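Local atomic coordinates of ESAT-6/WXG100 secretion system protein (Streptococcus gallolyticus, PDB entry 7JQE), a protein that forms the extracellular part of EsaA, a membrane subunit of the bacterial type VIIb secretion system, and probably takes part in toxin export. Residues Y134-L139 with L176-Q181; E191-I196 with G239-A244; M200-V205 with L413-T418; S215-E218 with A222-S225; M422-Y427 with T433-I438. One frame throughout, in Å; residues are numbered along the deposited sequence.

Contact 1 (Y134-L139 with L176-Q181); sequences YFNSDL and LANQIQ
Asn-136 and Asn-178 meet in a small surface contact between the ends of two helices, in the helical part of this elongated protein that also includes helix 462-491. Asn-136 follows the end of helix 102-135, and Asn-178 lies in the last turn of helix 169-179. The two asparagine amides meet at the protein surface, and the two segments bury little more than 60 Å² between them.

Asn-136 is the first residue to leave helical geometry, and it does so with positive phi (79°). From this turned backbone its side chain swings CG opposite the backbone N (chi1 -156°), which carries the amide across to the other helix; the side chain also touches Ser-174 and Ala-175 of helix 169-179. The Asn-178 CB already points at the partner segment. The two side chains cross at about a right angle, with their amide planes 52° apart.

The neighbouring residues make the hydrogen bonds that this pair lacks. Tyr-134 meets the ring of Phe-468, and its hydroxyl is hydrogen-bonded to Gln-133 of the second subunit, so the same helix end lies at the dimer interface. Beyond Asn-136 the chain is tied back to helix 102-135, where Ser-131 is hydrogen-bonded to the backbone of Ser-137 and Leu-139.

Across the contact itself the one close approach is Asn-136 OD1 to Asn-178 ND2, at 3.1 Å, a complementary pair whose angle is too poor for a hydrogen bond.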
# COMPACT_ATOMS: atom_id res chain seq x y z
N TYR A 134 12.08 21.47 36.66
CA TYR A 134 12.43 22.18 35.44
C TYR A 134 13.85 21.91 34.95
O TYR A 134 14.09 21.94 33.74
CB TYR A 134 12.26 23.69 35.63
CG TYR A 134 10.83 24.14 35.83
CD1 TYR A 134 10.25 24.13 37.09
CD2 TYR A 134 10.06 24.57 34.76
CE1 TYR A 134 8.94 24.54 37.28
CE2 TYR A 134 8.75 24.98 34.94
CZ TYR A 134 8.19 24.96 36.20
OH TYR A 134 6.89 25.37 36.38
N PHE A 135 14.79 21.65 35.86
CA PHE A 135 16.19 21.49 35.48
C PHE A 135 16.67 20.05 35.56
O PHE A 135 17.77 19.76 35.08
CB PHE A 135 17.08 22.37 36.37
CG PHE A 135 16.73 23.84 36.32
CD1 PHE A 135 16.24 24.41 35.16
CD2 PHE A 135 16.87 24.64 37.45
CE1 PHE A 135 15.91 25.76 35.11
CE2 PHE A 135 16.55 25.98 37.41
CZ PHE A 135 16.07 26.54 36.24
N ASN A 136 15.90 19.15 36.17
CA ASN A 136 16.16 17.72 36.25
C ASN A 136 17.18 17.39 37.33
O ASN A 136 17.54 16.22 37.49
CB ASN A 136 16.63 17.13 34.92
CG ASN A 136 16.36 15.64 34.81
OD1 ASN A 136 15.41 15.13 35.41
ND2 ASN A 136 17.19 14.94 34.05
N SER A 137 17.68 18.38 38.08
CA SER A 137 18.53 18.14 39.23
C SER A 137 18.25 19.24 40.26
O SER A 137 17.35 20.06 40.08
CB SER A 137 20.01 18.08 38.83
OG SER A 137 20.47 19.36 38.41
N ASP A 138 19.04 19.26 41.33
CA ASP A 138 18.92 20.27 42.38
C ASP A 138 20.19 21.13 42.35
O ASP A 138 21.21 20.76 42.92
CB ASP A 138 18.72 19.62 43.74
CG ASP A 138 18.60 20.64 44.87
OD1 ASP A 138 18.59 21.85 44.58
OD2 ASP A 138 18.52 20.22 46.04
N LEU A 139 20.10 22.28 41.68
CA LEU A 139 21.27 23.14 41.54
C LEU A 139 21.72 23.69 42.89
O LEU A 139 22.93 23.90 43.09
CB LEU A 139 20.98 24.27 40.56
CG LEU A 139 20.79 23.85 39.10
CD1 LEU A 139 20.36 25.02 38.25
CD2 LEU A 139 22.08 23.24 38.56
N LEU A 176 11.53 18.20 30.82
CA LEU A 176 10.24 18.30 30.13
C LEU A 176 9.74 16.93 29.71
O LEU A 176 8.54 16.63 29.84
CB LEU A 176 10.36 19.23 28.93
CG LEU A 176 9.07 19.52 28.17
CD1 LEU A 176 8.06 20.23 29.07
CD2 LEU A 176 9.35 20.34 26.91
N ALA A 177 10.64 16.06 29.23
CA ALA A 177 10.24 14.70 28.89
C ALA A 177 9.66 13.98 30.09
O ALA A 177 8.67 13.24 29.97
CB ALA A 177 11.44 13.94 28.32
N ASN A 178 10.25 14.17 31.28
CA ASN A 178 9.75 13.50 32.47
C ASN A 178 8.31 13.89 32.76
O ASN A 178 7.57 13.11 33.38
CB ASN A 178 10.63 13.81 33.67
CG ASN A 178 11.95 13.07 33.64
OD1 ASN A 178 12.04 11.97 33.09
ND2 ASN A 178 12.98 13.66 34.22
N GLN A 179 7.89 15.08 32.34
CA GLN A 179 6.52 15.52 32.57
C GLN A 179 5.52 14.84 31.65
O GLN A 179 4.32 14.83 31.95
CB GLN A 179 6.42 17.03 32.42
CG GLN A 179 7.41 17.82 33.27
CD GLN A 179 7.15 17.68 34.75
OE1 GLN A 179 6.15 18.19 35.27
NE2 GLN A 179 8.04 16.99 35.45
N ILE A 180 5.98 14.28 30.52
CA ILE A 180 5.10 13.55 29.61
C ILE A 180 5.68 12.17 29.36
O ILE A 180 5.74 11.69 28.22
CB ILE A 180 4.89 14.32 28.29
CG1 ILE A 180 6.23 14.78 27.71
CG2 ILE A 180 3.96 15.50 28.49
CD1 ILE A 180 6.11 15.36 26.32
N GLN A 181 6.11 11.51 30.44
CA GLN A 181 6.78 10.22 30.33
C GLN A 181 5.89 9.19 29.64
O GLN A 181 6.36 8.45 28.76
CB GLN A 181 7.18 9.74 31.72
CG GLN A 181 8.46 8.93 31.77
CD GLN A 181 8.98 8.79 33.18
OE1 GLN A 181 8.45 9.38 34.12
NE2 GLN A 181 10.04 8.00 33.34

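Contact 2 (E191-I196 with G239-A244); sequences EYETEI and GKYKSA. With EDO (1,2-ethanediol), chain R; EDO (1,2-ethanediol), chain X; EDO (1,2-ethanediol), chain U; EDO (1,2-ethanediol), chain Y.
Tyr-241 of helix 225-244 packs against Ile-196 and Glu-193 of helix 191-200 in the buried core of a helical module, a helix-to-helix contact made without any hydrogen bond across it. The backbones stand well apart, Ile-196 CA and Tyr-241 CA being 9.5 Å from each other, and the long tyrosine bridges the gap.

With CG opposite its backbone N (chi1 -167°), the Tyr-241 ring reaches straight toward the other helix. Ile-196 comes at it obliquely: CG2 lies 3.7 Å from Tyr-241 CE2, while the Ile-196 CD1 branch sits 4.0 Å from Tyr-241 CZ. The phenol tip goes further and lodges against the base of Glu-193, where Tyr-241 OH is 3.2 Å from Glu-193 CB and 3.3 Å from Glu-193 CA. Only carbon of the glutamate meets the hydroxyl, because the extended acid chain runs on past it, its carboxylate turned nearly perpendicular to the ring.

The carboxylate leads toward the partly exposed edge of the contact, where Glu-193 OE2 accepts a 3.0 Å hydrogen bond from O1 of a 1,2-ethanediol, probably from the crystallisation liquor. Helix 396-427 adds the third side of the core, Met-422 lying on Ile-196 and Ile-423 on Tyr-241. Apolar side-chain packing between helices, here 191-200, 225-244 and 396-427, is characteristic of an alpha-helical bundle.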
# COMPACT_ATOMS: atom_id res chain seq x y z
N GLU A 191 -6.11 -2.58 13.06
CA GLU A 191 -6.91 -2.78 11.86
C GLU A 191 -6.05 -2.94 10.62
O GLU A 191 -6.47 -3.60 9.66
CB GLU A 191 -7.90 -1.63 11.68
CG GLU A 191 -9.16 -1.76 12.51
CD GLU A 191 -9.01 -1.14 13.89
OE1 GLU A 191 -7.89 -0.69 14.23
OE2 GLU A 191 -10.02 -1.10 14.63
N TYR A 192 -4.86 -2.33 10.60
CA TYR A 192 -3.99 -2.51 9.44
C TYR A 192 -3.60 -3.97 9.28
O TYR A 192 -3.75 -4.55 8.20
CB TYR A 192 -2.75 -1.63 9.57
CG TYR A 192 -3.05 -0.15 9.49
CD1 TYR A 192 -3.24 0.47 8.26
CD2 TYR A 192 -3.16 0.63 10.63
CE1 TYR A 192 -3.52 1.82 8.18
CE2 TYR A 192 -3.45 1.97 10.56
CZ TYR A 192 -3.63 2.56 9.33
OH TYR A 192 -3.91 3.91 9.25
N GLU A 193 -3.10 -4.60 10.35
CA GLU A 193 -2.75 -6.01 10.27
C GLU A 193 -3.96 -6.87 9.96
O GLU A 193 -3.86 -7.88 9.26
CB GLU A 193 -2.10 -6.47 11.58
CG GLU A 193 -2.15 -7.97 11.76
CD GLU A 193 -1.59 -8.42 13.10
OE1 GLU A 193 -1.06 -7.57 13.84
OE2 GLU A 193 -1.68 -9.63 13.40
N THR A 194 -5.13 -6.49 10.48
CA THR A 194 -6.34 -7.27 10.23
C THR A 194 -6.69 -7.29 8.75
O THR A 194 -7.07 -8.33 8.20
CB THR A 194 -7.50 -6.73 11.06
OG1 THR A 194 -7.25 -6.99 12.45
CG2 THR A 194 -8.80 -7.39 10.66
N GLU A 195 -6.58 -6.14 8.08
CA GLU A 195 -6.87 -6.08 6.65
C GLU A 195 -5.84 -6.87 5.85
O GLU A 195 -6.20 -7.64 4.94
CB GLU A 195 -6.91 -4.63 6.18
CG GLU A 195 -6.96 -4.47 4.66
CD GLU A 195 -8.13 -5.21 4.04
OE1 GLU A 195 -9.04 -5.61 4.79
OE2 GLU A 195 -8.13 -5.39 2.80
N ILE A 196 -4.56 -6.70 6.17
CA ILE A 196 -3.50 -7.43 5.48
C ILE A 196 -3.73 -8.94 5.59
O ILE A 196 -3.66 -9.67 4.60
CB ILE A 196 -2.13 -7.03 6.04
CG1 ILE A 196 -1.89 -5.53 5.83
CG2 ILE A 196 -1.02 -7.84 5.41
CD1 ILE A 196 -0.62 -5.02 6.47
N GLY A 239 6.26 -13.21 2.83
CA GLY A 239 6.76 -14.27 3.70
C GLY A 239 7.28 -13.73 5.01
O GLY A 239 7.01 -14.29 6.08
N LYS A 240 8.04 -12.63 4.96
CA LYS A 240 8.54 -12.02 6.19
C LYS A 240 7.40 -11.64 7.11
O LYS A 240 7.45 -11.90 8.32
CB LYS A 240 9.39 -10.78 5.86
CG LYS A 240 10.87 -11.05 5.70
CD LYS A 240 11.63 -9.74 5.52
CE LYS A 240 13.12 -9.98 5.35
NZ LYS A 240 13.81 -8.80 4.75
N TYR A 241 6.35 -11.03 6.56
CA TYR A 241 5.21 -10.62 7.37
C TYR A 241 4.48 -11.83 7.94
O TYR A 241 4.15 -11.87 9.13
CB TYR A 241 4.27 -9.77 6.53
CG TYR A 241 3.21 -9.05 7.33
CD1 TYR A 241 3.44 -7.76 7.81
CD2 TYR A 241 1.99 -9.64 7.60
CE1 TYR A 241 2.47 -7.09 8.54
CE2 TYR A 241 1.02 -8.98 8.32
CZ TYR A 241 1.27 -7.70 8.79
OH TYR A 241 0.29 -7.05 9.51
N LYS A 242 4.23 -12.85 7.10
CA LYS A 242 3.54 -14.05 7.57
C LYS A 242 4.33 -14.73 8.68
O LYS A 242 3.75 -15.26 9.63
CB LYS A 242 3.32 -15.02 6.41
CG LYS A 242 2.92 -16.42 6.85
CD LYS A 242 3.07 -17.42 5.71
CE LYS A 242 2.67 -18.82 6.12
NZ LYS A 242 1.22 -18.90 6.46
N SER A 243 5.66 -14.73 8.57
CA SER A 243 6.49 -15.35 9.60
C SER A 243 6.58 -14.48 10.86
O SER A 243 6.70 -15.01 11.96
CB SER A 243 7.87 -15.64 9.04
OG SER A 243 8.67 -16.30 10.00
N ALA A 244 6.54 -13.15 10.71
CA ALA A 244 6.62 -12.27 11.88
C ALA A 244 5.32 -12.28 12.67
O ALA A 244 5.33 -12.41 13.90
CB ALA A 244 6.98 -10.84 11.44
C1 EDO R . 0.80 -10.62 16.32
O1 EDO R . -0.55 -10.84 15.89
C2 EDO R . 1.34 -11.89 16.97
O2 EDO R . 2.74 -11.73 17.23
C1 EDO X . -12.12 -6.29 2.21
O1 EDO X . -10.77 -6.48 1.75
C2 EDO X . -12.18 -6.44 3.73
O2 EDO X . -13.51 -6.17 4.20
C1 EDO U . 1.47 -19.29 10.70
O1 EDO U . 1.56 -18.42 9.57
C2 EDO U . 2.76 -20.10 10.80
O2 EDO U . 3.81 -19.38 10.12
C1 EDO Y . 3.14 -15.57 15.75
O1 EDO Y . 1.79 -15.23 16.07
C2 EDO Y . 4.07 -14.42 16.13
O2 EDO Y . 5.43 -14.81 15.92

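Contact 3 (M200-V205 with L413-T418); sequences MGSVDV and LSKIDT. With EDO (1,2-ethanediol), chain F.
Lys-415 NZ is held by two groups: it donates to Ser-202 OG at 2.9 Å across the contact, and it is also hydrogen-bonded to Gln-412 OE1, one turn earlier on its own helix. Gln-412 has a second role, since its NE2 is hydrogen-bonded to the carbonyl of Ser-202. The lysine and glutamine thus grip the same serine by side chain and backbone, which would help hold the ammonium at the edge of the contact.

Along the lysine chain, Lys-415 CD already lies 3.2 Å from Ser-202 OG, and the bend at the third torsion (chi3 -91°) then swings CE and NZ round to the hydroxyl. The inner half of the same chain serves as apolar surface. Val-203 slides along it in the opposite direction, with its CG2 3.5 Å from Lys-415 CB, and its other methyl turns deeper, CG1 standing 3.9 Å from Ile-416 CG1. One valine therefore touches two consecutive residues of the helix, a methyl to each.

Val-203 is set in place by a type I turn that starts at Met-200, closed by Val-203 N bonding to Met-200 O at 3.1 Å. Elsewhere around helix 396-427, Ser-414 and Asp-417 face the second subunit, and each makes a weak hydrogen bond to the other's counterpart there. The whole is a beta turn at the exit of helix 191-200, docked on the flank of the long helix 396-427 within a helical dimer.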
# COMPACT_ATOMS: atom_id res chain seq x y z
N MSE A 200 -4.19 -11.79 2.70
CA MSE A 200 -3.23 -12.88 2.59
C MSE A 200 -3.87 -14.24 2.81
O MSE A 200 -3.26 -15.27 2.50
CB MSE A 200 -2.08 -12.67 3.59
CG MSE A 200 -1.24 -11.43 3.30
SE MSE A 200 0.34 -11.23 4.42
CE MSE A 200 1.18 -12.96 4.14
N GLY A 201 -5.10 -14.25 3.34
CA GLY A 201 -5.76 -15.52 3.61
C GLY A 201 -6.02 -16.35 2.37
O GLY A 201 -6.17 -17.57 2.45
N SER A 202 -6.07 -15.71 1.20
CA SER A 202 -6.30 -16.41 -0.06
C SER A 202 -5.11 -16.27 -1.01
O SER A 202 -5.26 -16.36 -2.23
CB SER A 202 -7.58 -15.90 -0.73
OG SER A 202 -7.43 -14.55 -1.14
N VAL A 203 -3.92 -16.06 -0.46
CA VAL A 203 -2.70 -15.90 -1.24
C VAL A 203 -1.70 -16.96 -0.82
O VAL A 203 -1.63 -17.36 0.34
CB VAL A 203 -2.12 -14.48 -1.08
CG1 VAL A 203 -0.74 -14.40 -1.70
CG2 VAL A 203 -3.05 -13.46 -1.70
N ASP A 204 -0.91 -17.42 -1.79
CA ASP A 204 0.14 -18.41 -1.56
C ASP A 204 1.48 -17.68 -1.60
O ASP A 204 1.87 -17.16 -2.65
CB ASP A 204 0.08 -19.51 -2.62
CG ASP A 204 1.09 -20.63 -2.38
OD1 ASP A 204 2.11 -20.39 -1.70
OD2 ASP A 204 0.86 -21.75 -2.89
N VAL A 205 2.18 -17.65 -0.46
CA VAL A 205 3.39 -16.84 -0.34
C VAL A 205 4.67 -17.58 -0.69
O VAL A 205 5.74 -16.95 -0.79
CB VAL A 205 3.54 -16.25 1.08
CG1 VAL A 205 2.27 -15.52 1.48
CG2 VAL A 205 3.87 -17.35 2.07
N LEU A 413 -2.40 -11.96 -8.62
CA LEU A 413 -1.38 -10.92 -8.71
C LEU A 413 -1.85 -9.63 -8.06
O LEU A 413 -1.05 -8.90 -7.48
CB LEU A 413 -1.00 -10.69 -10.17
CG LEU A 413 -0.28 -11.86 -10.84
CD1 LEU A 413 0.17 -11.51 -12.26
CD2 LEU A 413 0.90 -12.35 -10.00
N SER A 414 -3.15 -9.34 -8.14
CA SER A 414 -3.68 -8.13 -7.54
C SER A 414 -3.58 -8.19 -6.02
O SER A 414 -3.19 -7.21 -5.37
CB SER A 414 -5.13 -7.92 -7.98
OG SER A 414 -5.68 -6.76 -7.38
N LYS A 415 -3.94 -9.33 -5.42
CA LYS A 415 -3.80 -9.48 -3.98
C LYS A 415 -2.35 -9.36 -3.54
O LYS A 415 -2.05 -8.70 -2.54
CB LYS A 415 -4.40 -10.82 -3.54
CG LYS A 415 -5.92 -10.78 -3.45
CD LYS A 415 -6.53 -12.13 -3.08
CE LYS A 415 -6.85 -12.94 -4.33
NZ LYS A 415 -7.66 -14.15 -4.02
N ILE A 416 -1.43 -9.98 -4.29
CA ILE A 416 -0.01 -9.88 -3.95
C ILE A 416 0.44 -8.43 -3.99
O ILE A 416 1.18 -7.97 -3.11
CB ILE A 416 0.82 -10.76 -4.90
CG1 ILE A 416 0.57 -12.24 -4.63
CG2 ILE A 416 2.30 -10.43 -4.79
CD1 ILE A 416 0.86 -13.13 -5.83
N ASP A 417 0.01 -7.68 -5.01
CA ASP A 417 0.44 -6.30 -5.13
C ASP A 417 -0.13 -5.44 -4.01
O ASP A 417 0.60 -4.63 -3.41
CB ASP A 417 0.04 -5.73 -6.50
CG ASP A 417 0.97 -6.19 -7.62
OD1 ASP A 417 2.20 -6.22 -7.41
OD2 ASP A 417 0.46 -6.52 -8.71
N THR A 418 -1.42 -5.59 -3.72
CA THR A 418 -2.05 -4.79 -2.68
C THR A 418 -1.40 -5.03 -1.32
O THR A 418 -0.93 -4.09 -0.67
CB THR A 418 -3.55 -5.09 -2.63
OG1 THR A 418 -4.15 -4.68 -3.86
CG2 THR A 418 -4.20 -4.34 -1.47
C1 EDO F . -9.05 -6.66 -4.88
O1 EDO F . -9.43 -5.29 -4.68
C2 EDO F . -7.82 -6.98 -4.05
O2 EDO F . -6.73 -6.15 -4.46

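Contact 4 (S215-E218 with A222-S225); sequences SKLE and AMTS
Leu-217 and Ala-222 close the C-terminal end of helix 211-219, at the short loop between that helix and helix 225-244. Leu-217 O takes Ala-222 N at 2.8 Å; the nitrogen lies nearly on the extension of the C=O bond (173°), though the N-H itself is bent from it (139°). Together with the apolar pair beside it, Leu-217 CD2 at 4.2 Å from Ala-222 CB, this 6→1 bond is consistent with a Schellman-type ending. Met-223 N adds a weak second bond to the same oxygen at 3.3 Å.

The side chains continue the closure inward. Met-223, modelled as selenomethionine, bends back at its last torsion, and its CE methyl comes to 3.9 Å from Leu-217 CD1. Leu-401 and Leu-413 of helix 396-427 help bury this pair, and Phe-410 of the second subunit also packs on Met-223.

Thr-224 is the N-cap of the next helix, and its own N is hydrogen-bonded to Glu-227, as in a capping box. Beside it Glu-218, its chain extended, reaches over the corner, and OE2 receives Ser-225 OG at 3.0 Å on its syn side, 30° out of the carboxylate plane. The two helices are thus linked by a neutral hydroxyl bonded to a carboxylate, whose anion the start of helix 225-244 would at most probably favour.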
# COMPACT_ATOMS: atom_id res chain seq x y z
N SER A 215 7.52 -19.32 -15.65
CA SER A 215 8.33 -19.75 -16.79
C SER A 215 7.49 -19.84 -18.05
O SER A 215 7.92 -19.42 -19.13
CB SER A 215 8.98 -21.10 -16.48
OG SER A 215 10.07 -20.95 -15.58
N LYS A 216 6.28 -20.40 -17.95
CA LYS A 216 5.40 -20.45 -19.10
C LYS A 216 5.03 -19.05 -19.57
O LYS A 216 5.16 -18.73 -20.76
CB LYS A 216 4.14 -21.26 -18.76
CG LYS A 216 3.35 -21.71 -19.97
CD LYS A 216 4.21 -22.54 -20.91
CE LYS A 216 3.43 -23.01 -22.13
NZ LYS A 216 4.31 -23.75 -23.09
N LEU A 217 4.59 -18.19 -18.64
CA LEU A 217 4.21 -16.83 -19.01
C LEU A 217 5.36 -16.09 -19.67
O LEU A 217 5.14 -15.20 -20.51
CB LEU A 217 3.73 -16.07 -17.78
CG LEU A 217 2.39 -16.45 -17.15
CD1 LEU A 217 2.07 -15.52 -15.98
CD2 LEU A 217 1.28 -16.41 -18.19
N GLU A 218 6.60 -16.43 -19.31
CA GLU A 218 7.76 -15.78 -19.90
C GLU A 218 8.12 -16.38 -21.25
O GLU A 218 8.66 -15.67 -22.11
CB GLU A 218 8.94 -15.86 -18.93
CG GLU A 218 9.99 -14.79 -19.11
CD GLU A 218 10.94 -14.72 -17.93
OE1 GLU A 218 10.57 -15.20 -16.84
OE2 GLU A 218 12.05 -14.18 -18.10
N ALA A 222 4.28 -13.24 -22.37
CA ALA A 222 3.17 -12.62 -21.66
C ALA A 222 3.61 -11.87 -20.40
O ALA A 222 2.78 -11.16 -19.81
CB ALA A 222 2.13 -13.68 -21.29
N MSE A 223 4.87 -11.99 -20.00
CA MSE A 223 5.38 -11.30 -18.82
C MSE A 223 6.88 -11.09 -18.95
O MSE A 223 7.62 -12.00 -19.32
CB MSE A 223 5.05 -12.09 -17.55
CG MSE A 223 5.46 -11.40 -16.26
SE MSE A 223 4.81 -12.32 -14.65
CE MSE A 223 2.92 -11.86 -14.77
N THR A 224 7.34 -9.88 -18.63
CA THR A 224 8.75 -9.56 -18.74
C THR A 224 9.54 -10.20 -17.60
O THR A 224 8.99 -10.72 -16.63
CB THR A 224 8.97 -8.05 -18.75
OG1 THR A 224 8.64 -7.51 -17.46
CG2 THR A 224 8.08 -7.40 -19.80
N SER A 225 10.87 -10.15 -17.73
CA SER A 225 11.72 -10.75 -16.71
C SER A 225 11.76 -9.90 -15.44
O SER A 225 11.90 -10.44 -14.34
CB SER A 225 13.13 -10.97 -17.27
OG SER A 225 13.74 -12.12 -16.70

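Contact 5 (M422-Y427 with T433-I438); sequences MIQTLY and TDLSQI. With EDO (1,2-ethanediol), chain H; EDO (1,2-ethanediol), chain M.
The backbone of helix 396-427 ends beside the chain that folds back after it, with Gln-424 CA 7.1 Å from Leu-435 CA and Tyr-427 CA 6.4 Å from Ile-438 CA. The motif is a helix C-terminus packed by its own returning loop, which includes a short 3-10 segment, 435-437; no hydrogen bond crosses between 422-427 and 433-438.

Gln-424 stretches out fully (chi1 174°, chi2 -176°) and crosses Leu-435 at about a right angle. Its amide carbon meets the leucine methyl, Gln-424 CD to Leu-435 CD2 at 3.7 Å, while NE2 is hydrogen-bonded to the carbonyl of Gln-432, so the loop is held at its polar start as well as by the leucine. Just before the 3-10 segment, Asp-434 OD1 accepts a 2.6 Å bond from Ser-436 OG, from above the carboxylate plane. Ser-436 N adds a weak bond to the same oxygen, the closure of an Asx turn.

Ile-440 and Ala-449 cover Tyr-427 from further along the chain, and Lys-240 makes a weak bond to the Ile-438 carbonyl. Ile-438 points at the helix and splits its work between two residues. CD1 stands 4.0 Å from Gln-424 CA, over the last turn. The other branch reaches the helix end, where Ile-438 CG2 lies 3.4 Å from Tyr-427 O and 3.7 Å from Tyr-427 CB.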
# COMPACT_ATOMS: atom_id res chain seq x y z
N MSE A 422 0.89 -2.45 1.03
CA MSE A 422 0.49 -2.09 2.38
C MSE A 422 1.64 -2.34 3.34
O MSE A 422 2.04 -1.45 4.09
CB MSE A 422 -0.74 -2.88 2.82
CG MSE A 422 -2.01 -2.50 2.10
SE MSE A 422 -3.51 -3.66 2.59
CE MSE A 422 -4.95 -2.64 1.76
N ILE A 423 2.19 -3.56 3.30
CA ILE A 423 3.32 -3.89 4.16
C ILE A 423 4.47 -2.92 3.92
O ILE A 423 5.07 -2.39 4.87
CB ILE A 423 3.75 -5.35 3.93
CG1 ILE A 423 2.60 -6.29 4.26
CG2 ILE A 423 4.97 -5.67 4.78
CD1 ILE A 423 2.87 -7.76 3.90
N GLN A 424 4.80 -2.67 2.65
CA GLN A 424 5.89 -1.75 2.33
C GLN A 424 5.68 -0.38 2.95
O GLN A 424 6.63 0.24 3.44
CB GLN A 424 6.02 -1.63 0.81
CG GLN A 424 7.03 -0.60 0.35
CD GLN A 424 7.05 -0.45 -1.16
OE1 GLN A 424 6.14 -0.89 -1.85
NE2 GLN A 424 8.10 0.18 -1.67
N THR A 425 4.44 0.12 2.94
CA THR A 425 4.16 1.48 3.37
C THR A 425 4.15 1.62 4.88
O THR A 425 4.40 2.72 5.40
CB THR A 425 2.81 1.94 2.80
OG1 THR A 425 2.80 1.76 1.38
CG2 THR A 425 2.57 3.41 3.12
N LEU A 426 3.86 0.54 5.60
CA LEU A 426 3.81 0.57 7.05
C LEU A 426 5.15 0.27 7.70
O LEU A 426 5.48 0.84 8.74
CB LEU A 426 2.76 -0.42 7.56
CG LEU A 426 1.30 -0.08 7.23
CD1 LEU A 426 0.36 -1.20 7.66
CD2 LEU A 426 0.89 1.24 7.87
N TYR A 427 5.95 -0.63 7.11
CA TYR A 427 7.17 -1.08 7.76
C TYR A 427 8.45 -0.64 7.06
O TYR A 427 9.54 -0.89 7.59
CB TYR A 427 7.16 -2.61 7.88
CG TYR A 427 6.10 -3.09 8.83
CD1 TYR A 427 4.81 -3.34 8.39
CD2 TYR A 427 6.37 -3.25 10.19
CE1 TYR A 427 3.82 -3.77 9.27
CE2 TYR A 427 5.40 -3.67 11.07
CZ TYR A 427 4.12 -3.92 10.60
OH TYR A 427 3.14 -4.34 11.47
N THR A 433 12.25 1.33 -1.61
CA THR A 433 11.82 0.44 -2.69
C THR A 433 12.51 -0.92 -2.69
O THR A 433 12.03 -1.83 -3.37
CB THR A 433 12.03 1.09 -4.06
OG1 THR A 433 13.41 1.48 -4.20
CG2 THR A 433 11.14 2.31 -4.23
N ASP A 434 13.62 -1.08 -1.97
CA ASP A 434 14.31 -2.36 -1.87
C ASP A 434 13.64 -3.19 -0.78
O ASP A 434 14.00 -3.12 0.40
CB ASP A 434 15.79 -2.16 -1.60
CG ASP A 434 16.57 -3.46 -1.60
OD1 ASP A 434 15.95 -4.52 -1.82
OD2 ASP A 434 17.80 -3.41 -1.39
N LEU A 435 12.66 -4.00 -1.18
CA LEU A 435 11.82 -4.70 -0.22
C LEU A 435 12.61 -5.65 0.67
O LEU A 435 12.18 -5.94 1.79
CB LEU A 435 10.71 -5.46 -0.96
CG LEU A 435 9.81 -4.59 -1.84
CD1 LEU A 435 8.63 -5.40 -2.37
CD2 LEU A 435 9.34 -3.37 -1.07
N SER A 436 13.77 -6.13 0.21
CA SER A 436 14.55 -7.05 1.04
C SER A 436 15.04 -6.39 2.32
O SER A 436 15.34 -7.09 3.29
CB SER A 436 15.73 -7.61 0.25
OG SER A 436 16.46 -6.58 -0.39
N GLN A 437 15.14 -5.06 2.35
CA GLN A 437 15.67 -4.34 3.50
C GLN A 437 14.63 -4.05 4.57
O GLN A 437 14.99 -3.56 5.64
CB GLN A 437 16.30 -3.01 3.05
CG GLN A 437 17.43 -3.18 2.06
CD GLN A 437 18.53 -4.07 2.60
OE1 GLN A 437 19.25 -3.70 3.52
NE2 GLN A 437 18.64 -5.27 2.04
N ILE A 438 13.36 -4.34 4.31
CA ILE A 438 12.28 -3.97 5.23
C ILE A 438 12.20 -5.02 6.33
O ILE A 438 12.05 -6.22 6.06
CB ILE A 438 10.95 -3.83 4.49
CG1 ILE A 438 11.07 -2.75 3.41
CG2 ILE A 438 9.82 -3.52 5.46
CD1 ILE A 438 9.78 -2.42 2.71
C1 EDO H . 6.63 3.79 0.43
O1 EDO H . 7.67 4.76 0.30
C2 EDO H . 7.16 2.61 1.24
O2 EDO H . 7.70 3.06 2.48
C1 EDO M . 4.28 -4.74 14.35
O1 EDO M . 3.66 -3.44 14.39
C2 EDO M . 5.79 -4.59 14.47
O2 EDO M . 6.41 -5.89 14.52

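Following the chain from its N terminus, contact 1 comes first: it closes a mostly helical loop between helices 102-135 and 169-179, about 38 Å from contact 5 between centres. Contact 2 opens on helix 191-200 and closes on helix 225-244, and contact 4, the corner between helices 211-219 and 225-244, nests inside it. Contact 3 crosses contact 2, and its much longer loop also encloses contact 4 and both beta sheets before reaching helix 396-427. Contact 5 follows in series, closing the short loop between the end of that helix and 433-438. Contact 2 touches contacts 3 and 5, through Tyr-241 on Met-200, Ile-423 and Tyr-427; Leu-413 links contact 3 to Met-223 of contact 4.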